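Local structure of metallocarboxypeptidase (Trypanosoma cruzi, 3DWC) at residues B[175-180]-B[488-493]; B[360-365]-B[422-427]. The protein probably releases C-terminal amino acids, other than proline, from peptides as a metal-dependent carboxypeptidase of the M32 family. One frame throughout, in Å; residues are numbered along the deposited sequence.

Contact 1: residues B[175-180]-B[488-493]. With SO4 (sulfate ion), chain V.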
ATOM      1  N   PHE B 175       3.648 -19.564  35.401  1.00 29.96           N
ATOM      2  CA  PHE B 175       3.526 -18.297  36.107  1.00 30.13           C
ATOM      3  C   PHE B 175       3.676 -18.426  37.616  1.00 30.73           C
ATOM      4  O   PHE B 175       4.196 -17.535  38.268  1.00 31.75           O
ATOM      5  CB  PHE B 175       2.241 -17.586  35.710  1.00 30.72           C
ATOM      6  CG  PHE B 175       2.335 -16.864  34.380  1.00 29.84           C
ATOM      7  CD1 PHE B 175       3.144 -15.753  34.242  1.00 31.45           C
ATOM      8  CD2 PHE B 175       1.663 -17.336  33.261  1.00 30.16           C
ATOM      9  CE1 PHE B 175       3.276 -15.110  32.977  1.00 32.37           C
ATOM     10  CE2 PHE B 175       1.760 -16.700  32.027  1.00 31.45           C
ATOM     11  CZ  PHE B 175       2.555 -15.573  31.888  1.00 31.70           C
ATOM     12  N   GLY B 176       3.230 -19.535  38.178  1.00 30.60           N
ATOM     13  CA  GLY B 176       3.535 -19.880  39.576  1.00 29.80           C
ATOM     14  C   GLY B 176       5.021 -20.015  39.817  1.00 29.88           C
ATOM     15  O   GLY B 176       5.520 -19.612  40.882  1.00 27.72           O
ATOM     16  N   ASN B 177       5.734 -20.588  38.836  1.00 29.91           N
ATOM     17  CA  ASN B 177       7.198 -20.666  38.908  1.00 29.72           C
ATOM     18  C   ASN B 177       7.771 -19.250  38.965  1.00 29.33           C
ATOM     19  O   ASN B 177       8.437 -18.888  39.919  1.00 28.84           O
ATOM     20  CB  ASN B 177       7.785 -21.430  37.742  1.00 30.35           C
ATOM     21  CG  ASN B 177       9.284 -21.627  37.876  1.00 31.78           C
ATOM     22  OD1 ASN B 177      10.072 -20.695  37.748  1.00 36.62           O
ATOM     23  ND2 ASN B 177       9.685 -22.859  38.129  1.00 34.45           N
ATOM     24  N   VAL B 178       7.436 -18.420  37.994  1.00 29.19           N
ATOM     25  CA  VAL B 178       7.846 -16.991  38.054  1.00 28.80           C
ATOM     26  C   VAL B 178       7.491 -16.289  39.388  1.00 28.51           C
ATOM     27  O   VAL B 178       8.314 -15.574  39.954  1.00 28.14           O
ATOM     28  CB  VAL B 178       7.293 -16.177  36.820  1.00 28.71           C
ATOM     29  CG1 VAL B 178       7.635 -14.644  36.904  1.00 27.52           C
ATOM     30  CG2 VAL B 178       7.793 -16.770  35.513  1.00 26.24           C
ATOM     31  N   ARG B 179       6.273 -16.490  39.874  1.00 28.99           N
ATOM     32  CA  ARG B 179       5.801 -15.818  41.085  1.00 29.61           C
ATOM     33  C   ARG B 179       6.608 -16.202  42.314  1.00 29.75           C
ATOM     34  O   ARG B 179       6.682 -15.402  43.255  1.00 31.58           O
ATOM     35  CB  ARG B 179       4.294 -16.092  41.342  1.00 30.12           C
ATOM     36  CG  ARG B 179       3.601 -15.101  42.300  1.00 30.14           C
ATOM     37  CD  ARG B 179       2.100 -15.467  42.620  1.00 31.13           C
ATOM     38  NE  ARG B 179       1.428 -15.789  41.375  1.00 32.79           N
ATOM     39  CZ  ARG B 179       1.146 -17.019  40.948  1.00 35.85           C
ATOM     40  NH1 ARG B 179       0.579 -17.179  39.752  1.00 35.06           N
ATOM     41  NH2 ARG B 179       1.401 -18.098  41.701  1.00 37.78           N
ATOM     42  N   SER B 180       7.186 -17.415  42.328  1.00 28.69           N
ATOM     43  CA  SER B 180       7.915 -17.919  43.468  1.00 28.34           C
ATOM     44  C   SER B 180       9.264 -17.217  43.683  1.00 28.18           C
ATOM     45  O   SER B 180       9.786 -17.231  44.809  1.00 27.32           O
ATOM     46  CB  SER B 180       8.120 -19.448  43.361  1.00 27.56           C
ATOM     47  OG  SER B 180       9.073 -19.790  42.354  1.00 29.82           O
ATOM     48  N   ASN B 488      10.704 -24.295  29.297  1.00 32.09           N
ATOM     49  CA  ASN B 488      11.139 -24.374  30.681  1.00 32.16           C
ATOM     50  C   ASN B 488      11.538 -22.964  31.186  1.00 31.62           C
ATOM     51  O   ASN B 488      12.522 -22.397  30.721  1.00 32.32           O
ATOM     52  CB  ASN B 488      12.345 -25.304  30.743  1.00 32.19           C
ATOM     53  CG  ASN B 488      12.893 -25.502  32.149  1.00 32.89           C
ATOM     54  OD1 ASN B 488      12.557 -24.768  33.056  1.00 32.98           O
ATOM     55  ND2 ASN B 488      13.794 -26.499  32.309  1.00 32.38           N
ATOM     56  N   PRO B 489      10.797 -22.407  32.143  1.00 31.10           N
ATOM     57  CA  PRO B 489      11.142 -21.054  32.609  1.00 31.68           C
ATOM     58  C   PRO B 489      12.445 -20.905  33.397  1.00 31.04           C
ATOM     59  O   PRO B 489      12.806 -19.785  33.727  1.00 32.06           O
ATOM     60  CB  PRO B 489       9.937 -20.663  33.486  1.00 30.63           C
ATOM     61  CG  PRO B 489       9.348 -21.873  33.892  1.00 31.54           C
ATOM     62  CD  PRO B 489       9.587 -22.895  32.813  1.00 32.08           C
ATOM     63  N   GLU B 490      13.135 -21.997  33.717  1.00 31.45           N
ATOM     64  CA  GLU B 490      14.376 -21.887  34.478  1.00 31.13           C
ATOM     65  C   GLU B 490      15.466 -21.140  33.725  1.00 29.50           C
ATOM     66  O   GLU B 490      16.264 -20.467  34.337  1.00 27.91           O
ATOM     67  CB  GLU B 490      14.893 -23.263  34.922  1.00 32.50           C
ATOM     68  CG  GLU B 490      13.940 -24.029  35.819  1.00 38.39           C
ATOM     69  CD  GLU B 490      13.474 -23.259  37.049  1.00 45.45           C
ATOM     70  OE1 GLU B 490      14.319 -22.666  37.772  1.00 47.12           O
ATOM     71  OE2 GLU B 490      12.238 -23.278  37.284  1.00 50.90           O
ATOM     72  N   HIS B 491      15.493 -21.262  32.397  1.00 28.35           N
ATOM     73  CA  HIS B 491      16.420 -20.484  31.588  1.00 28.56           C
ATOM     74  C   HIS B 491      16.232 -18.961  31.712  1.00 28.30           C
ATOM     75  O   HIS B 491      17.212 -18.220  31.798  1.00 28.17           O
ATOM     76  CB  HIS B 491      16.361 -20.931  30.119  1.00 28.11           C
ATOM     77  CG  HIS B 491      16.552 -22.401  29.932  1.00 28.16           C
ATOM     78  ND1 HIS B 491      17.777 -23.017  30.064  1.00 30.58           N
ATOM     79  CD2 HIS B 491      15.663 -23.389  29.677  1.00 27.75           C
ATOM     80  CE1 HIS B 491      17.639 -24.312  29.859  1.00 30.22           C
ATOM     81  NE2 HIS B 491      16.363 -24.566  29.636  1.00 29.81           N
ATOM     82  N   TYR B 492      14.975 -18.513  31.781  1.00 28.35           N
ATOM     83  CA  TYR B 492      14.658 -17.075  31.886  1.00 28.90           C
ATOM     84  C   TYR B 492      15.104 -16.602  33.256  1.00 28.75           C
ATOM     85  O   TYR B 492      15.716 -15.572  33.378  1.00 28.03           O
ATOM     86  CB  TYR B 492      13.140 -16.907  31.704  1.00 28.74           C
ATOM     87  CG  TYR B 492      12.561 -15.512  31.613  1.00 29.43           C
ATOM     88  CD1 TYR B 492      13.221 -14.466  30.947  1.00 28.77           C
ATOM     89  CD2 TYR B 492      11.306 -15.259  32.120  1.00 30.85           C
ATOM     90  CE1 TYR B 492      12.635 -13.220  30.820  1.00 27.91           C
ATOM     91  CE2 TYR B 492      10.722 -13.994  32.006  1.00 31.05           C
ATOM     92  CZ  TYR B 492      11.386 -12.994  31.358  1.00 28.62           C
ATOM     93  OH  TYR B 492      10.773 -11.765  31.268  1.00 29.63           O
ATOM     94  N   ARG B 493      14.809 -17.379  34.291  1.00 29.27           N
ATOM     95  CA  ARG B 493      15.278 -17.072  35.642  1.00 29.24           C
ATOM     96  C   ARG B 493      16.816 -16.906  35.718  1.00 28.68           C
ATOM     97  O   ARG B 493      17.304 -15.956  36.290  1.00 26.65           O
ATOM     98  CB  ARG B 493      14.822 -18.197  36.614  1.00 29.97           C
ATOM     99  CG  ARG B 493      15.234 -17.987  38.046  1.00 29.18           C
ATOM    100  CD  ARG B 493      14.837 -19.150  38.989  1.00 30.67           C
ATOM    101  NE  ARG B 493      15.187 -18.791  40.352  1.00 32.16           N
ATOM    102  CZ  ARG B 493      14.797 -19.408  41.468  1.00 33.21           C
ATOM    103  NH1 ARG B 493      14.037 -20.492  41.458  1.00 35.09           N
ATOM    104  NH2 ARG B 493      15.200 -18.916  42.622  1.00 36.12           N
TER
HETATM  105  S   SO4 V 612      16.597 -26.648  34.946  1.00 59.33           S
HETATM  106  O1  SO4 V 612      17.633 -27.593  35.376  1.00 58.22           O
HETATM  107  O2  SO4 V 612      15.273 -27.283  35.039  1.00 57.09           O
HETATM  108  O3  SO4 V 612      16.586 -25.528  35.889  1.00 57.55           O
HETATM  109  O4  SO4 V 612      16.921 -26.183  33.582  1.00 54.92           O
HETATM  110  O   HOH W   1      11.703 -20.652  43.688  1.00 28.94           O
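Asn-177, on helix 168-196, reaches across to Pro-489 and Glu-490 and takes part in both direct contacts. With CG anti to the backbone N (chi1 -175°), its amide is extended toward the other segment. The packed part is small: the amide carbon CG of Asn-177 lies 4.0 Å from CG of Pro-489, whose buried ring sits against the root of the amide. Beyond the ring, ND2 of Asn-177 donates to OE2 of Glu-490 at 2.7 Å. The bond is short but bent, with 144° at the hydrogen; the carboxylate oxygen is met nearly along its C-O axis, and OE2 lies 23° out of the amide plane of Asn-177. A bend at chi2 brings the Glu-490 carboxylate back to this donor. The other amide atom, OD1, accepts from the indole NE1 of Trp-181, so both ends of the amide are engaged and its rotation is fixed. Asn-488 precedes the turn that leads into helix 490-501, and its OD1 takes a capping bond from the backbone N of Glu-490 at 2.9 Å. Toward the outside, apolar contact and the direct bond give way to a sulfate and a bridging water among partly exposed or exposed residues. ND2 of Asn-488 donates almost straight to sulfate O2 at 3.2 Å, and also to Glu-485; Arg-494 holds the same anion, which probably comes from the crystallisation liquor. Farther along the helices, Ser-180 and Arg-493 do not touch directly. A water donates to OG of Ser-180 and accepts a weak bond from NH1 of Arg-493, while OG of Ser-180 donates to the backbone O of Asn-177, 2.7 Å away, on a lone pair in the carbonyl plane.

Contact 2: residues B[360-365]-B[422-427]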
ATOM      1  N   LEU B 360       6.551  -9.134  35.459  1.00 28.52           N
ATOM      2  CA  LEU B 360       5.657  -8.891  36.570  1.00 29.93           C
ATOM      3  C   LEU B 360       4.333  -8.223  36.099  1.00 29.97           C
ATOM      4  O   LEU B 360       3.259  -8.591  36.576  1.00 31.99           O
ATOM      5  CB  LEU B 360       6.377  -8.092  37.644  1.00 29.18           C
ATOM      6  CG  LEU B 360       7.474  -8.926  38.304  1.00 29.80           C
ATOM      7  CD1 LEU B 360       8.424  -8.060  39.132  1.00 29.18           C
ATOM      8  CD2 LEU B 360       6.878 -10.071  39.136  1.00 28.13           C
ATOM      9  N   HIS B 361       4.408  -7.311  35.131  1.00 29.81           N
ATOM     10  CA  HIS B 361       3.218  -6.702  34.527  1.00 30.25           C
ATOM     11  C   HIS B 361       2.395  -7.756  33.776  1.00 30.75           C
ATOM     12  O   HIS B 361       1.181  -7.772  33.840  1.00 31.45           O
ATOM     13  CB  HIS B 361       3.610  -5.566  33.550  1.00 30.92           C
ATOM     14  CG  HIS B 361       4.210  -4.341  34.211  1.00 30.57           C
ATOM     15  ND1 HIS B 361       3.460  -3.234  34.569  1.00 30.99           N
ATOM     16  CD2 HIS B 361       5.489  -4.045  34.547  1.00 29.83           C
ATOM     17  CE1 HIS B 361       4.248  -2.328  35.121  1.00 31.00           C
ATOM     18  NE2 HIS B 361       5.489  -2.787  35.098  1.00 30.56           N
ATOM     19  N   VAL B 362       3.074  -8.670  33.087  1.00 31.24           N
ATOM     20  CA  VAL B 362       2.422  -9.724  32.325  1.00 30.27           C
ATOM     21  C   VAL B 362       1.790 -10.716  33.280  1.00 30.69           C
ATOM     22  O   VAL B 362       0.629 -11.093  33.106  1.00 30.33           O
ATOM     23  CB  VAL B 362       3.445 -10.421  31.366  1.00 30.13           C
ATOM     24  CG1 VAL B 362       2.862 -11.684  30.722  1.00 27.97           C
ATOM     25  CG2 VAL B 362       3.941  -9.408  30.299  1.00 27.75           C
ATOM     26  N   MET B 363       2.558 -11.165  34.272  1.00 30.40           N
ATOM     27  CA  MET B 363       2.042 -12.121  35.235  1.00 31.68           C
ATOM     28  C   MET B 363       0.735 -11.639  35.863  1.00 32.35           C
ATOM     29  O   MET B 363      -0.247 -12.356  35.951  1.00 33.03           O
ATOM     30  CB  MET B 363       3.019 -12.333  36.376  1.00 31.10           C
ATOM     31  CG  MET B 363       2.490 -13.281  37.403  1.00 30.03           C
ATOM     32  SD  MET B 363       3.812 -14.020  38.355  1.00 31.74           S
ATOM     33  CE  MET B 363       4.355 -12.652  39.355  1.00 30.63           C
ATOM     34  N   LEU B 364       0.743 -10.420  36.329  1.00 33.59           N
ATOM     35  CA  LEU B 364      -0.480  -9.854  36.898  1.00 34.49           C
ATOM     36  C   LEU B 364      -1.681  -9.786  35.945  1.00 35.00           C
ATOM     37  O   LEU B 364      -2.832  -9.885  36.393  1.00 35.68           O
ATOM     38  CB  LEU B 364      -0.187  -8.507  37.531  1.00 34.39           C
ATOM     39  CG  LEU B 364      -0.474  -7.140  36.954  1.00 35.86           C
ATOM     40  CD1 LEU B 364      -1.952  -6.802  36.753  1.00 34.58           C
ATOM     41  CD2 LEU B 364       0.151  -6.215  37.953  1.00 35.03           C
ATOM     42  N   ARG B 365      -1.441  -9.605  34.652  1.00 35.63           N
ATOM     43  CA  ARG B 365      -2.555  -9.591  33.718  1.00 35.87           C
ATOM     44  C   ARG B 365      -3.040 -11.004  33.501  1.00 36.25           C
ATOM     45  O   ARG B 365      -4.240 -11.230  33.386  1.00 36.67           O
ATOM     46  CB  ARG B 365      -2.194  -8.922  32.422  1.00 36.29           C
ATOM     47  CG  ARG B 365      -1.898  -7.452  32.567  1.00 35.16           C
ATOM     48  CD  ARG B 365      -1.073  -6.929  31.381  1.00 36.89           C
ATOM     49  NE  ARG B 365      -1.063  -5.460  31.304  1.00 37.44           N
ATOM     50  CZ  ARG B 365      -0.465  -4.694  32.213  1.00 36.29           C
ATOM     51  NH1 ARG B 365      -0.499  -3.381  32.114  1.00 38.28           N
ATOM     52  NH2 ARG B 365       0.142  -5.245  33.246  1.00 33.97           N
ATOM     53  N   THR B 422       1.445 -14.442  26.338  1.00 33.63           N
ATOM     54  CA  THR B 422       2.390 -14.838  25.282  1.00 33.50           C
ATOM     55  C   THR B 422       3.692 -14.014  25.290  1.00 33.59           C
ATOM     56  O   THR B 422       4.701 -14.470  24.827  1.00 33.58           O
ATOM     57  CB  THR B 422       1.729 -14.776  23.883  1.00 33.72           C
ATOM     58  OG1 THR B 422       1.562 -13.412  23.483  1.00 33.81           O
ATOM     59  CG2 THR B 422       0.386 -15.541  23.891  1.00 30.14           C
ATOM     60  N   TYR B 423       3.634 -12.792  25.791  1.00 33.51           N
ATOM     61  CA  TYR B 423       4.812 -11.963  25.934  1.00 33.31           C
ATOM     62  C   TYR B 423       5.860 -12.612  26.804  1.00 32.10           C
ATOM     63  O   TYR B 423       7.016 -12.717  26.391  1.00 33.33           O
ATOM     64  CB  TYR B 423       4.437 -10.621  26.571  1.00 34.78           C
ATOM     65  CG  TYR B 423       3.665  -9.674  25.713  1.00 35.65           C
ATOM     66  CD1 TYR B 423       4.287  -8.914  24.740  1.00 38.23           C
ATOM     67  CD2 TYR B 423       2.304  -9.410  25.984  1.00 41.32           C
ATOM     68  CE1 TYR B 423       3.535  -7.956  23.941  1.00 39.12           C
ATOM     69  CE2 TYR B 423       1.553  -8.484  25.204  1.00 39.78           C
ATOM     70  CZ  TYR B 423       2.178  -7.761  24.208  1.00 39.80           C
ATOM     71  OH  TYR B 423       1.421  -6.867  23.498  1.00 39.67           O
ATOM     72  N   SER B 424       5.475 -13.074  27.996  1.00 31.37           N
ATOM     73  CA  SER B 424       6.461 -13.720  28.887  1.00 30.80           C
ATOM     74  C   SER B 424       6.840 -15.064  28.358  1.00 30.60           C
ATOM     75  O   SER B 424       7.986 -15.458  28.531  1.00 30.28           O
ATOM     76  CB  SER B 424       5.965 -13.833  30.341  1.00 32.22           C
ATOM     77  OG  SER B 424       5.747 -12.551  30.943  1.00 28.44           O
ATOM     78  N   LEU B 425       5.911 -15.788  27.700  1.00 29.71           N
ATOM     79  CA  LEU B 425       6.313 -17.027  27.007  1.00 29.37           C
ATOM     80  C   LEU B 425       7.397 -16.744  25.970  1.00 27.93           C
ATOM     81  O   LEU B 425       8.349 -17.522  25.792  1.00 28.61           O
ATOM     82  CB  LEU B 425       5.113 -17.714  26.325  1.00 28.88           C
ATOM     83  CG  LEU B 425       3.933 -18.118  27.193  1.00 29.80           C
ATOM     84  CD1 LEU B 425       2.796 -18.662  26.279  1.00 26.00           C
ATOM     85  CD2 LEU B 425       4.319 -19.129  28.349  1.00 28.25           C
ATOM     86  N   GLY B 426       7.267 -15.616  25.275  1.00 27.98           N
ATOM     87  CA  GLY B 426       8.313 -15.159  24.332  1.00 27.09           C
ATOM     88  C   GLY B 426       9.647 -14.917  24.988  1.00 26.99           C
ATOM     89  O   GLY B 426      10.736 -15.354  24.476  1.00 26.58           O
ATOM     90  N   ALA B 427       9.615 -14.261  26.152  1.00 26.36           N
ATOM     91  CA  ALA B 427      10.839 -13.996  26.873  1.00 26.76           C
ATOM     92  C   ALA B 427      11.511 -15.300  27.299  1.00 27.46           C
ATOM     93  O   ALA B 427      12.759 -15.434  27.298  1.00 28.83           O
ATOM     94  CB  ALA B 427      10.591 -13.038  28.087  1.00 26.50           C
TER
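The two helical segments come closest at Val-362 and Ser-424, whose CA atoms are 6.6 Å apart, near enough for short side chains to fill the gap between the backbones. Val-362 projects from helix 358-374 straight at helix 421-441 and makes every direct contact. Its CG1, anti to the backbone N (chi1 170°), meets only Ser-424. The modelled 3.0 Å between CG1 of Val-362 and OG of Ser-424 is unusually short for a carbon-oxygen pair, so its exact value is doubtful, and it is not a hydrogen bond. CG2 of Val-362 lies 3.7 Å from the same OG of Ser-424 and also packs on CB of Tyr-423 at 4.0 Å, the valine and tyrosine side chains crossing at about a right angle. Tyr-423 thus touches with the base of its side chain, which leads on toward the cobalt site, whose histidines lie in an HExxH motif. There the tyrosine side chain touches Glu-298, which together with His-267 and His-271 binds cobalt, and it comes within about 6 Å of the metal. Its hydroxyl makes a weak hydrogen bond to His-411. Behind the interface, Arg-365 folds back on its own helix: NH2 of Arg-365 donates to the backbone O of His-361 at 2.8 Å, the acceptor lying at the edge of the guanidinium, in its plane. A salt bridge to Asp-409 and a cation-pi contact with Phe-420 give the same guanidinium further partners, tying helix 358-374 to the connection that precedes helix 421-441.

Overall arrangement
The contacts join different helix pairs, 168-196 with 490-501 in contact 1 and 358-374 with 421-441 in contact 2. Contact 2 is the core contact, close to the metal: its centre is about 10 Å, that of the partly buried contact 1 about 18 Å, from the centre of the chain. The difference shows in the chemistry: an amide-carboxylate bond, water and a sulfate at the periphery, close side-chain packing inside. Along the sequence contact 2 is nested within the loop closed by contact 1. The two pairs touch each other: Tyr-492 CZ packs 3.4 Å from Ala-427 CB, while Phe-175 and Arg-179 lie on Met-363, and the Phe-175 ring also reaches Ser-424.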